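Local coordinates for meso-diaminopimelate dehydrogenase (Clostridium tetani, PDB 3WGY), which belongs to the enzymes that catalyse the NADP-dependent, reversible oxidative deamination of meso-2,6-diaminopimelate, and here binds 4-methyl-2-oxovalerate in an engineered variant, at residues S137-G142 with A263-E268. The protein carries 6 engineered substitutions. Numbering follows the deposited sequence.
Sequences SILPKG and AKQVME
L139, where the chain turns out of helix 123-138, stands opposite Q265 and M267 of strand 264-273, with the CA atoms of L139 and Q265 8.2 Å apart. The pairing is the C-terminal end of helix 123-138 packing on a strand of the C-terminal domain's antiparallel sheet, ordered 142-147, 249-258, 264-273, of which 264-273 is an edge within this chain: the last helical residue, I138, and L139 just after it lie on the face that carries Q265 and M267. No hydrogen bond joins the two segments, and the 189 Å² they bury rests on four buried residues. L139 contributes most. Its chi2 near 171° carries CD1 of L139 on toward the strand, into van der Waals contact with the backbone O of Q265 at 3.6 Å and with the thioether SD of M267 at 3.7 Å; the L139 and M267 side chains meet at a slant. CD2 of L139 reaches CB of Q265 at 4.1 Å, while CD1 of L139 is 4.0 Å from that same CB, so both branches of the leucine meet the glutamine at its base. Beyond CB the amide of Q265 turns off toward the second subunit, where NE2 is hydrogen-bonded to the backbone O of S275 of that subunit. Residues Q265 to E268 also pair with an antiparallel strand of that subunit, extending the sheet across the interface, so this contact sits beside the dimer interface. L139 O accepts a hydrogen bond from R255 of the middle strand, a polar tie from the helix end to the sheet. M267 crosses I138 at about a right angle; its chain bends at chi3 (65°), bringing CE of M267 to 4.2 Å from I138 CG1, while SD of M267 rests 4.1 Å from I138 CB.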
loop_
_atom_site.group_PDB
_atom_site.type_symbol
_atom_site.label_atom_id
_atom_site.label_comp_id
_atom_site.label_asym_id
_atom_site.label_seq_id
_atom_site.Cartn_x
_atom_site.Cartn_y
_atom_site.Cartn_z
ATOM N N SER B 137 7.137 -5.330 -7.824
ATOM C CA SER B 137 6.285 -6.244 -8.581
ATOM C C SER B 137 5.580 -5.491 -9.696
ATOM O O SER B 137 5.503 -5.966 -10.827
ATOM C CB SER B 137 5.242 -6.894 -7.676
ATOM O OG SER B 137 5.849 -7.815 -6.795
ATOM N N ILE B 138 5.066 -4.314 -9.365
ATOM C CA ILE B 138 4.369 -3.485 -10.333
ATOM C C ILE B 138 5.337 -2.863 -11.351
ATOM O O ILE B 138 5.039 -2.785 -12.548
ATOM C CB ILE B 138 3.593 -2.342 -9.621
ATOM C CG1 ILE B 138 2.563 -2.914 -8.638
ATOM C CG2 ILE B 138 2.945 -1.455 -10.647
ATOM C CD1 ILE B 138 1.623 -3.933 -9.222
ATOM N N LEU B 139 6.496 -2.425 -10.872
ATOM C CA LEU B 139 7.496 -1.805 -11.739
ATOM C C LEU B 139 8.806 -2.590 -11.631
ATOM O O LEU B 139 9.736 -2.170 -10.953
ATOM C CB LEU B 139 7.708 -0.348 -11.314
ATOM C CG LEU B 139 6.490 0.581 -11.431
ATOM C CD1 LEU B 139 6.780 1.931 -10.762
ATOM C CD2 LEU B 139 6.133 0.764 -12.909
ATOM N N PRO B 140 8.885 -3.743 -12.312
ATOM C CA PRO B 140 10.059 -4.623 -12.311
ATOM C C PRO B 140 11.367 -3.944 -12.673
ATOM O O PRO B 140 12.437 -4.378 -12.243
ATOM C CB PRO B 140 9.667 -5.716 -13.304
ATOM C CG PRO B 140 8.770 -4.992 -14.252
ATOM C CD PRO B 140 7.908 -4.188 -13.321
ATOM N N LYS B 141 11.281 -2.891 -13.472
ATOM C CA LYS B 141 12.462 -2.143 -13.871
ATOM C C LYS B 141 12.412 -0.801 -13.144
ATOM O O LYS B 141 11.536 0.027 -13.385
ATOM C CB LYS B 141 12.479 -1.932 -15.386
ATOM C CG LYS B 141 12.401 -3.222 -16.197
ATOM C CD LYS B 141 13.541 -4.174 -15.862
ATOM C CE LYS B 141 13.456 -5.445 -16.700
ATOM N NZ LYS B 141 14.603 -6.366 -16.452
ATOM N N GLY B 142 13.354 -0.604 -12.236
ATOM C CA GLY B 142 13.394 0.627 -11.474
ATOM C C GLY B 142 14.154 0.408 -10.182
ATOM O O GLY B 142 14.790 -0.636 -10.005
ATOM N N ALA B 263 9.243 6.709 -19.703
ATOM C CA ALA B 263 8.318 7.490 -18.888
ATOM C C ALA B 263 8.618 7.213 -17.420
ATOM O O ALA B 263 8.861 6.075 -17.037
ATOM C CB ALA B 263 6.880 7.115 -19.216
ATOM N N LYS B 264 8.598 8.258 -16.602
ATOM C CA LYS B 264 8.897 8.123 -15.178
ATOM C C LYS B 264 7.656 7.791 -14.359
ATOM O O LYS B 264 6.716 8.575 -14.303
ATOM C CB LYS B 264 9.526 9.419 -14.662
ATOM C CG LYS B 264 10.795 9.835 -15.412
ATOM C CD LYS B 264 11.157 11.287 -15.116
ATOM C CE LYS B 264 12.487 11.697 -15.754
ATOM N NZ LYS B 264 13.676 11.062 -15.112
ATOM N N GLN B 265 7.659 6.629 -13.719
ATOM C CA GLN B 265 6.523 6.211 -12.907
ATOM C C GLN B 265 7.001 6.085 -11.464
ATOM O O GLN B 265 7.935 5.339 -11.182
ATOM C CB GLN B 265 5.993 4.867 -13.405
ATOM C CG GLN B 265 5.916 4.761 -14.926
ATOM C CD GLN B 265 4.662 5.387 -15.527
ATOM O OE1 GLN B 265 4.382 6.574 -15.336
ATOM N NE2 GLN B 265 3.908 4.585 -16.270
ATOM N N VAL B 266 6.370 6.818 -10.552
ATOM C CA VAL B 266 6.779 6.764 -9.154
ATOM C C VAL B 266 5.653 6.430 -8.186
ATOM O O VAL B 266 4.583 7.049 -8.213
ATOM C CB VAL B 266 7.412 8.106 -8.697
ATOM C CG1 VAL B 266 7.943 7.968 -7.272
ATOM C CG2 VAL B 266 8.527 8.523 -9.657
ATOM N N MET B 267 5.925 5.457 -7.325
ATOM C CA MET B 267 5.009 4.999 -6.289
ATOM C C MET B 267 5.651 5.335 -4.947
ATOM O O MET B 267 6.873 5.196 -4.765
ATOM C CB MET B 267 4.816 3.490 -6.374
ATOM C CG MET B 267 4.286 2.992 -7.712
ATOM S SD MET B 267 4.548 1.200 -7.877
ATOM C CE MET B 267 3.507 0.588 -6.580
ATOM N N GLU B 268 4.840 5.776 -4.001
ATOM C CA GLU B 268 5.357 6.118 -2.691
ATOM C C GLU B 268 4.389 5.748 -1.581
ATOM O O GLU B 268 3.179 5.884 -1.730
ATOM C CB GLU B 268 5.669 7.631 -2.622
ATOM C CG GLU B 268 6.063 8.113 -1.233
ATOM C CD GLU B 268 6.506 9.578 -1.172
ATOM O OE1 GLU B 268 6.635 10.098 -0.044
ATOM O OE2 GLU B 268 6.734 10.208 -2.224
#